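Local coordinates for protein carboxypeptidase A (Helicoverpa armigera, PDB 1JQG) that probably removes C-terminal residues from peptides as a zinc-dependent metallocarboxypeptidase, here in the precursor form from an insect mid-gut, at residues H122-V127 / G223-F228; C182-T187 / D304-G309; D231-K236 / D393-D398. All blocks are in the same frame, centred on the assembly; numbering follows the deposited sequence.

Overall arrangement
From the N terminus, residues 122-127 enter helix 124-137 and later meet helix 221-228, so contact 1 closes a loop of 95 residues holding strands of the eight-stranded mixed sheet. Within that loop lies 182-187, whose partner 304-309 comes much later; contacts 1 and 2 therefore cross. Contact 3 opens at 231-236, just after contact 1 has closed, and ends at 393-398, crossing contact 2. Contact 2 joins the zinc-binding loop to strand 299-307. Its segment 182-187 also touches both other contacts, through Trp185 with Thr227 and Phe228 and through Arg183 with Arg232 and Tyr233, linking the helices of contact 1 to the loops of contact 3.

Contact 1 (H122-V127 / G223-F228); sequences HSYEEV and GYVHTF
Tyr224 points its hydroxyl at the carbonyl of His122, OH giving its proton to O over 2.7 Å. The acceptor lies at the edge of the phenol, in the plane of the ring, while from the carbonyl's side the donor is tilted 34° out of its plane. The bond from CA to CB of Tyr224 points toward 122-127, and chi1 (-170°) sets CG anti to the backbone N; further out, CE2 lies 3.7 Å from Tyr124 N, an oblique approach. Phe228, one turn on, sets CD2 over one face of the Tyr224 ring, offset toward the rim, and presents CE1 to Ser123 CB at 3.7 Å. The two aromatic side chains thus meet the peptide chain at the very start of helix 124-137. Ser123 is the N-cap of that helix, and its N-H runs almost straight (177°) to Glu126 OE2 at 3.1 Å; Glu126 OE1 forms a salt bridge with Lys120. Next to Tyr224 in helix 221-228, Val225 crosses Tyr124 obliquely, its CG2 resting 3.7 Å from Tyr124 CB. The Tyr124 ring itself leads away, and its hydroxyl bonds to the carbonyl of Ser155. Glu125, bent at chi2, brings OE2 to the edge of the Tyr124 ring, in its plane, and to 3.9 Å from Val225 CG2, the two side chains crossing at about a right angle. Within helix 221-228, Thr227 OG1 bonds to Tyr224 O at 2.6 Å from above the carbonyl plane, and it also pairs with Trp185 NE1. The indole of Trp185 meets Tyr224 edge-to-face and also packs on Phe228, while Leu188 of helix 187-200 touches both Tyr224 and Val127.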
# COMPACT_ATOMS: atom_id res chain seq x y z
N HIS A 122 -5.82 8.24 -11.71
CA HIS A 122 -4.84 8.68 -12.69
C HIS A 122 -3.81 7.58 -12.98
O HIS A 122 -3.31 6.90 -12.09
CB HIS A 122 -4.10 9.94 -12.15
CG HIS A 122 -5.06 11.02 -11.75
ND1 HIS A 122 -5.68 11.87 -12.67
CD2 HIS A 122 -5.51 11.38 -10.53
CE1 HIS A 122 -6.47 12.70 -12.00
NE2 HIS A 122 -6.38 12.44 -10.70
N SER A 123 -3.43 7.45 -14.24
CA SER A 123 -2.48 6.44 -14.67
C SER A 123 -1.05 6.84 -14.34
O SER A 123 -0.77 7.97 -13.89
CB SER A 123 -2.61 6.20 -16.18
OG SER A 123 -2.25 7.37 -16.89
N TYR A 124 -0.12 5.91 -14.59
CA TYR A 124 1.29 6.14 -14.28
C TYR A 124 1.78 7.34 -15.10
O TYR A 124 2.50 8.21 -14.59
CB TYR A 124 2.11 4.88 -14.59
CG TYR A 124 3.58 5.19 -14.91
CD1 TYR A 124 4.47 5.58 -13.92
CD2 TYR A 124 4.02 5.14 -16.23
CE1 TYR A 124 5.78 5.91 -14.22
CE2 TYR A 124 5.33 5.45 -16.54
CZ TYR A 124 6.21 5.84 -15.53
OH TYR A 124 7.51 6.16 -15.84
N GLU A 125 1.42 7.37 -16.37
CA GLU A 125 1.85 8.42 -17.30
C GLU A 125 1.38 9.80 -16.83
O GLU A 125 2.15 10.73 -16.94
CB GLU A 125 1.33 8.14 -18.71
CG GLU A 125 1.83 6.88 -19.35
CD GLU A 125 1.24 5.58 -18.82
OE1 GLU A 125 0.16 5.68 -18.17
OE2 GLU A 125 1.84 4.50 -19.05
N GLU A 126 0.12 9.89 -16.36
CA GLU A 126 -0.44 11.14 -15.91
C GLU A 126 0.23 11.65 -14.64
O GLU A 126 0.53 12.82 -14.51
CB GLU A 126 -1.97 11.08 -15.67
CG GLU A 126 -2.73 10.56 -16.88
CD GLU A 126 -4.22 10.49 -16.65
OE1 GLU A 126 -4.88 11.55 -16.79
OE2 GLU A 126 -4.72 9.39 -16.32
N VAL A 127 0.60 10.74 -13.75
CA VAL A 127 1.30 11.07 -12.50
C VAL A 127 2.72 11.50 -12.80
O VAL A 127 3.25 12.46 -12.29
CB VAL A 127 1.29 9.93 -11.48
CG1 VAL A 127 2.13 10.29 -10.25
CG2 VAL A 127 -0.12 9.58 -11.07
N GLY A 223 3.68 -2.81 -12.57
CA GLY A 223 2.49 -3.53 -12.11
C GLY A 223 1.25 -2.65 -12.25
O GLY A 223 0.15 -3.09 -12.57
N TYR A 224 1.39 -1.38 -11.86
CA TYR A 224 0.30 -0.43 -11.94
C TYR A 224 -0.23 -0.33 -13.37
O TYR A 224 -1.45 -0.20 -13.56
CB TYR A 224 0.75 0.94 -11.40
CG TYR A 224 -0.37 1.95 -11.21
CD1 TYR A 224 -1.50 1.60 -10.49
CD2 TYR A 224 -0.31 3.23 -11.71
CE1 TYR A 224 -2.53 2.49 -10.29
CE2 TYR A 224 -1.33 4.14 -11.53
CZ TYR A 224 -2.45 3.76 -10.81
OH TYR A 224 -3.47 4.64 -10.63
N VAL A 225 0.68 -0.34 -14.34
CA VAL A 225 0.28 -0.17 -15.75
C VAL A 225 -0.43 -1.45 -16.18
O VAL A 225 -1.41 -1.44 -16.91
CB VAL A 225 1.47 0.17 -16.65
CG1 VAL A 225 1.28 0.02 -18.16
CG2 VAL A 225 1.95 1.61 -16.40
N HIS A 226 0.04 -2.58 -15.65
CA HIS A 226 -0.48 -3.88 -15.97
C HIS A 226 -1.89 -4.04 -15.41
O HIS A 226 -2.75 -4.68 -16.02
CB HIS A 226 0.45 -4.97 -15.41
CG HIS A 226 0.08 -6.37 -15.80
ND1 HIS A 226 -0.25 -7.37 -14.89
CD2 HIS A 226 0.00 -6.94 -17.03
CE1 HIS A 226 -0.49 -8.49 -15.55
NE2 HIS A 226 -0.40 -8.25 -16.86
N THR A 227 -2.14 -3.47 -14.23
CA THR A 227 -3.46 -3.53 -13.62
C THR A 227 -4.48 -2.65 -14.35
O THR A 227 -5.68 -2.89 -14.21
CB THR A 227 -3.41 -3.10 -12.14
OG1 THR A 227 -2.89 -1.77 -12.06
CG2 THR A 227 -2.51 -4.00 -11.30
N PHE A 228 -4.02 -1.63 -15.07
CA PHE A 228 -4.86 -0.73 -15.84
C PHE A 228 -5.43 -1.36 -17.11
O PHE A 228 -6.53 -1.01 -17.54
CB PHE A 228 -4.10 0.54 -16.24
CG PHE A 228 -4.51 1.74 -15.41
CD1 PHE A 228 -5.08 2.84 -16.04
CD2 PHE A 228 -4.35 1.75 -14.02
CE1 PHE A 228 -5.44 3.95 -15.32
CE2 PHE A 228 -4.76 2.85 -13.32
CZ PHE A 228 -5.28 3.95 -13.95

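Contact 2 (C182-T187 / D304-G309); sequences CREWVT and DIHSFG. With ZN (zinc ion), chain B.
Ser307 N reaches the carboxylate of Glu184 from above its plane, bonding to OE2 at 3.1 Å from a direction 82° out of that plane. The other oxygen, Glu184 OE1, binds the zinc ion at 2.2 Å. One carboxylate therefore serves the metal and the backbone of 304-309 through different oxygens. Glu184 gets there with a chain extended beyond CG (chi2 168°). His306 supplies ND1 to the zinc at 2.4 Å, and Glu184 OE1 lies at the edge of the imidazole, in its plane. On the far side of the imidazole from the zinc, His306 NE2 gives its proton to Asp304 OD2 at 2.8 Å; together with the metal bond this holds the ring's rotation, and the carboxylate probably makes the imidazole a better donor to zinc. Asp304 OD1 is in turn held by Gln177. In the loop itself, the type I turn from Glu184 to Thr187 is tied by Thr187 OG1, which meets Glu184 O at 2.8 Å, nearly along the C=O axis. Thr187 CG2, anti to the carbonyl carbon, lies 3.3 Å from Ile305 O, while Val186 CG1 touches Ser307 CB. A water, 2.4 Å from the zinc, and His181 complete the metal shell. His181 and Glu184 on the loop, with His306 on the neighbouring parallel strand 299-307, form the HxxE...H zinc site of the M14 carboxypeptidases.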
# COMPACT_ATOMS: atom_id res chain seq x y z
N CYS A 182 0.64 -2.77 -6.64
CA CYS A 182 -0.05 -2.09 -7.71
C CYS A 182 -1.55 -2.17 -7.78
O CYS A 182 -2.17 -1.26 -8.34
CB CYS A 182 0.66 -2.57 -8.96
SG CYS A 182 0.80 -4.33 -9.22
N ARG A 183 -2.19 -3.15 -7.18
CA ARG A 183 -3.65 -3.29 -7.23
C ARG A 183 -4.36 -2.44 -6.18
O ARG A 183 -5.59 -2.27 -6.21
CB ARG A 183 -4.13 -4.71 -7.01
CG ARG A 183 -3.79 -5.36 -5.70
CD ARG A 183 -4.14 -6.84 -5.69
NE ARG A 183 -4.07 -7.42 -4.34
CZ ARG A 183 -4.20 -8.73 -4.13
NH1 ARG A 183 -4.44 -9.56 -5.13
NH2 ARG A 183 -4.18 -9.26 -2.93
N GLU A 184 -3.58 -1.89 -5.24
CA GLU A 184 -4.16 -1.02 -4.22
C GLU A 184 -4.30 0.42 -4.69
O GLU A 184 -3.55 1.30 -4.25
CB GLU A 184 -3.34 -1.10 -2.95
CG GLU A 184 -3.16 -2.50 -2.47
CD GLU A 184 -2.12 -2.61 -1.38
OE1 GLU A 184 -2.09 -3.81 -1.01
OE2 GLU A 184 -1.50 -1.60 -1.07
N TRP A 185 -5.23 0.66 -5.62
CA TRP A 185 -5.41 1.92 -6.30
C TRP A 185 -5.77 3.09 -5.43
O TRP A 185 -5.32 4.20 -5.60
CB TRP A 185 -6.47 1.81 -7.42
CG TRP A 185 -5.99 1.04 -8.61
CD1 TRP A 185 -4.83 0.32 -8.75
CD2 TRP A 185 -6.69 0.91 -9.86
NE1 TRP A 185 -4.78 -0.25 -10.01
CE2 TRP A 185 -5.90 0.09 -10.70
CE3 TRP A 185 -7.92 1.40 -10.34
CZ2 TRP A 185 -6.30 -0.23 -11.99
CZ3 TRP A 185 -8.30 1.07 -11.64
CH2 TRP A 185 -7.50 0.26 -12.44
N VAL A 186 -6.51 2.85 -4.36
CA VAL A 186 -6.90 3.88 -3.42
C VAL A 186 -5.73 4.50 -2.66
O VAL A 186 -5.91 5.53 -1.99
CB VAL A 186 -7.99 3.34 -2.46
CG1 VAL A 186 -7.48 2.40 -1.37
CG2 VAL A 186 -8.76 4.50 -1.85
N THR A 187 -4.51 3.95 -2.76
CA THR A 187 -3.35 4.50 -2.08
C THR A 187 -2.79 5.74 -2.77
O THR A 187 -2.16 6.60 -2.07
CB THR A 187 -2.23 3.47 -1.90
OG1 THR A 187 -1.71 3.03 -3.16
CG2 THR A 187 -2.75 2.31 -1.08
N ASP A 304 4.48 3.73 4.63
CA ASP A 304 4.21 2.87 3.47
C ASP A 304 2.69 2.68 3.40
O ASP A 304 2.12 1.91 4.19
CB ASP A 304 4.93 1.52 3.65
CG ASP A 304 4.84 0.64 2.43
OD1 ASP A 304 4.45 1.09 1.34
OD2 ASP A 304 5.18 -0.56 2.55
N ILE A 305 2.07 3.39 2.48
CA ILE A 305 0.62 3.40 2.36
C ILE A 305 0.08 2.25 1.53
O ILE A 305 0.22 2.21 0.31
CB ILE A 305 0.09 4.77 1.84
CG1 ILE A 305 0.59 5.86 2.83
CG2 ILE A 305 -1.42 4.82 1.76
CD1 ILE A 305 0.26 7.28 2.43
N HIS A 306 -0.67 1.37 2.18
CA HIS A 306 -1.33 0.27 1.53
C HIS A 306 -2.86 0.38 1.72
O HIS A 306 -3.43 1.24 2.33
CB HIS A 306 -0.90 -1.09 2.13
CG HIS A 306 0.53 -1.41 1.87
ND1 HIS A 306 0.95 -2.27 0.91
CD2 HIS A 306 1.72 -1.00 2.39
CE1 HIS A 306 2.21 -2.48 0.82
NE2 HIS A 306 2.72 -1.66 1.72
N SER A 307 -3.51 -0.57 1.07
CA SER A 307 -4.88 -0.84 1.08
C SER A 307 -5.19 -2.37 0.96
O SER A 307 -4.30 -3.11 0.52
CB SER A 307 -5.80 -0.21 0.02
OG SER A 307 -5.73 -0.90 -1.22
N PHE A 308 -5.70 -3.15 1.91
CA PHE A 308 -6.99 -2.76 2.46
C PHE A 308 -7.18 -3.15 3.92
O PHE A 308 -6.60 -4.22 4.30
CB PHE A 308 -8.23 -2.87 1.58
CG PHE A 308 -8.79 -4.26 1.58
CD1 PHE A 308 -9.70 -4.61 2.57
CD2 PHE A 308 -8.43 -5.22 0.66
CE1 PHE A 308 -10.24 -5.87 2.64
CE2 PHE A 308 -8.96 -6.49 0.72
CZ PHE A 308 -9.88 -6.82 1.71
N GLY A 309 -7.78 -2.51 4.96
CA GLY A 309 -7.89 -2.93 6.33
C GLY A 309 -8.31 -1.94 7.42
O GLY A 309 -8.74 -2.29 8.54
ZN ZN B . -0.25 -4.18 0.23
O HOH W 1 -0.78 -5.62 2.14

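Contact 3 (D231-K236 / D393-D398); sequences DRYWRK and DGFLVD
Arg232 and Tyr233 reach across side by side to Phe395 and Leu396. The guanidinium of Arg232 turns its edge to the carbonyl of Phe395, NH2 lying 2.9 Å from O in a weak, bent bond (123°), while Leu396 CD2 sits over one of its faces, 4.2 Å from NE. The same methyl lies 3.6 Å from Tyr233 OH, so it touches both side chains; Tyr233 and Leu396 cross at about a right angle. Tyr233 CE2 meets the edge of the Phe395 ring, 4.3 Å from CD2. Water 2 joins the two segments here: it lies 2.8 Å from Tyr233 OH and accepts from Phe395 N at 2.9 Å.

The bend of Arg232 at chi2 (54°) turns CD out of line with the chain before it. Its stronger partners lie further out: NE forms a salt bridge with Glu98, NH1 bonds to Arg183 O, and the guanidinium also makes a cation-pi contact with Trp185. Glu98 accepts from Val397 N as well, so this one carboxylate serves both segments. A type I turn, closed by Trp234 N to Asp231 O at 3.1 Å, carries Arg232 and Tyr233 at its two middle positions.

Helix 92-108 packs on both loops, through Leu95 on Arg232 and Tyr233 and through Gln94 and Glu98 on Leu396, and the Phe395 side chain is about 6 Å from the zinc ion. One loop follows helix 221-228; the other runs from strand 377-383 to helix 402-421.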
# COMPACT_ATOMS: atom_id res chain seq x y z
N ASP A 231 -4.49 -7.69 -15.87
CA ASP A 231 -4.73 -8.23 -14.54
C ASP A 231 -4.95 -7.15 -13.51
O ASP A 231 -4.05 -6.68 -12.79
CB ASP A 231 -3.56 -9.16 -14.20
CG ASP A 231 -3.90 -10.06 -13.03
OD1 ASP A 231 -3.58 -11.25 -13.08
OD2 ASP A 231 -4.46 -9.53 -12.05
N ARG A 232 -6.20 -6.77 -13.25
CA ARG A 232 -6.62 -5.84 -12.23
C ARG A 232 -6.10 -6.22 -10.84
O ARG A 232 -5.83 -5.35 -9.99
CB ARG A 232 -8.14 -5.72 -12.16
CG ARG A 232 -8.72 -4.73 -11.16
CD ARG A 232 -8.19 -3.34 -11.27
NE ARG A 232 -8.74 -2.41 -10.27
CZ ARG A 232 -8.21 -2.29 -9.03
NH1 ARG A 232 -7.17 -3.04 -8.65
NH2 ARG A 232 -8.72 -1.43 -8.13
N TYR A 233 -6.10 -7.53 -10.52
CA TYR A 233 -5.76 -7.95 -9.18
C TYR A 233 -4.28 -8.31 -9.03
O TYR A 233 -3.91 -8.98 -8.05
CB TYR A 233 -6.66 -9.09 -8.72
CG TYR A 233 -8.07 -8.68 -8.42
CD1 TYR A 233 -9.16 -9.40 -8.94
CD2 TYR A 233 -8.33 -7.58 -7.59
CE1 TYR A 233 -10.47 -9.02 -8.64
CE2 TYR A 233 -9.63 -7.19 -7.29
CZ TYR A 233 -10.69 -7.92 -7.82
OH TYR A 233 -11.97 -7.54 -7.52
N TRP A 234 -3.45 -7.86 -9.97
CA TRP A 234 -2.01 -8.05 -9.87
C TRP A 234 -1.46 -7.15 -8.75
O TRP A 234 -1.82 -5.97 -8.66
CB TRP A 234 -1.39 -7.80 -11.25
CG TRP A 234 0.07 -8.14 -11.32
CD1 TRP A 234 1.16 -7.31 -11.14
CD2 TRP A 234 0.61 -9.45 -11.57
NE1 TRP A 234 2.33 -8.03 -11.26
CE2 TRP A 234 2.02 -9.34 -11.54
CE3 TRP A 234 0.04 -10.69 -11.83
CZ2 TRP A 234 2.87 -10.43 -11.74
CZ3 TRP A 234 0.87 -11.78 -12.03
CH2 TRP A 234 2.27 -11.64 -11.99
N ARG A 235 -0.51 -7.65 -7.98
CA ARG A 235 0.12 -6.89 -6.90
C ARG A 235 1.64 -6.84 -6.98
O ARG A 235 2.28 -5.99 -6.38
CB ARG A 235 -0.30 -7.48 -5.55
CG ARG A 235 0.04 -8.94 -5.36
CD ARG A 235 -0.50 -9.48 -4.04
NE ARG A 235 0.22 -8.91 -2.91
CZ ARG A 235 0.62 -9.62 -1.86
NH1 ARG A 235 0.36 -10.93 -1.85
NH2 ARG A 235 1.26 -9.07 -0.84
N LYS A 236 2.27 -7.83 -7.59
CA LYS A 236 3.72 -7.92 -7.64
C LYS A 236 4.28 -7.03 -8.75
O LYS A 236 3.61 -6.38 -9.56
CB LYS A 236 4.11 -9.39 -7.85
CG LYS A 236 3.66 -10.33 -6.77
CD LYS A 236 4.19 -11.75 -6.96
CE LYS A 236 3.52 -12.39 -8.19
NZ LYS A 236 4.21 -13.69 -8.44
N ASP A 393 -15.84 -5.30 0.76
CA ASP A 393 -14.44 -5.06 1.07
C ASP A 393 -13.63 -5.58 -0.13
O ASP A 393 -13.97 -6.66 -0.62
CB ASP A 393 -13.97 -5.73 2.35
CG ASP A 393 -14.81 -5.32 3.55
OD1 ASP A 393 -14.62 -4.21 4.09
OD2 ASP A 393 -15.68 -6.13 3.95
N GLY A 394 -12.73 -4.77 -0.65
CA GLY A 394 -11.84 -5.23 -1.70
C GLY A 394 -10.88 -4.13 -2.15
O GLY A 394 -10.43 -3.31 -1.38
N PHE A 395 -10.45 -4.22 -3.41
CA PHE A 395 -9.50 -3.28 -3.94
C PHE A 395 -10.12 -2.32 -4.95
O PHE A 395 -9.50 -1.36 -5.33
CB PHE A 395 -8.35 -4.08 -4.58
CG PHE A 395 -7.58 -4.89 -3.58
CD1 PHE A 395 -6.65 -4.30 -2.73
CD2 PHE A 395 -7.78 -6.27 -3.54
CE1 PHE A 395 -5.97 -5.08 -1.83
CE2 PHE A 395 -7.10 -7.06 -2.62
CZ PHE A 395 -6.20 -6.46 -1.75
N LEU A 396 -11.35 -2.61 -5.37
CA LEU A 396 -12.08 -1.78 -6.34
C LEU A 396 -12.44 -0.41 -5.76
O LEU A 396 -12.78 -0.29 -4.60
CB LEU A 396 -13.35 -2.49 -6.78
CG LEU A 396 -13.17 -3.91 -7.32
CD1 LEU A 396 -14.55 -4.41 -7.80
CD2 LEU A 396 -12.11 -4.00 -8.39
N VAL A 397 -12.28 0.62 -6.55
CA VAL A 397 -12.47 2.00 -6.15
C VAL A 397 -13.77 2.59 -6.69
O VAL A 397 -14.10 2.51 -7.86
CB VAL A 397 -11.31 2.90 -6.64
CG1 VAL A 397 -11.58 4.33 -6.13
CG2 VAL A 397 -9.96 2.32 -6.25
N ASP A 398 -14.56 3.19 -5.83
CA ASP A 398 -15.74 3.97 -6.15
C ASP A 398 -15.30 5.43 -6.19
O ASP A 398 -14.81 5.97 -5.18
CB ASP A 398 -16.79 3.77 -5.06
CG ASP A 398 -18.15 4.31 -5.44
OD1 ASP A 398 -18.24 5.39 -6.08
OD2 ASP A 398 -19.17 3.67 -5.10
O HOH W 2 -11.87 -6.20 -5.02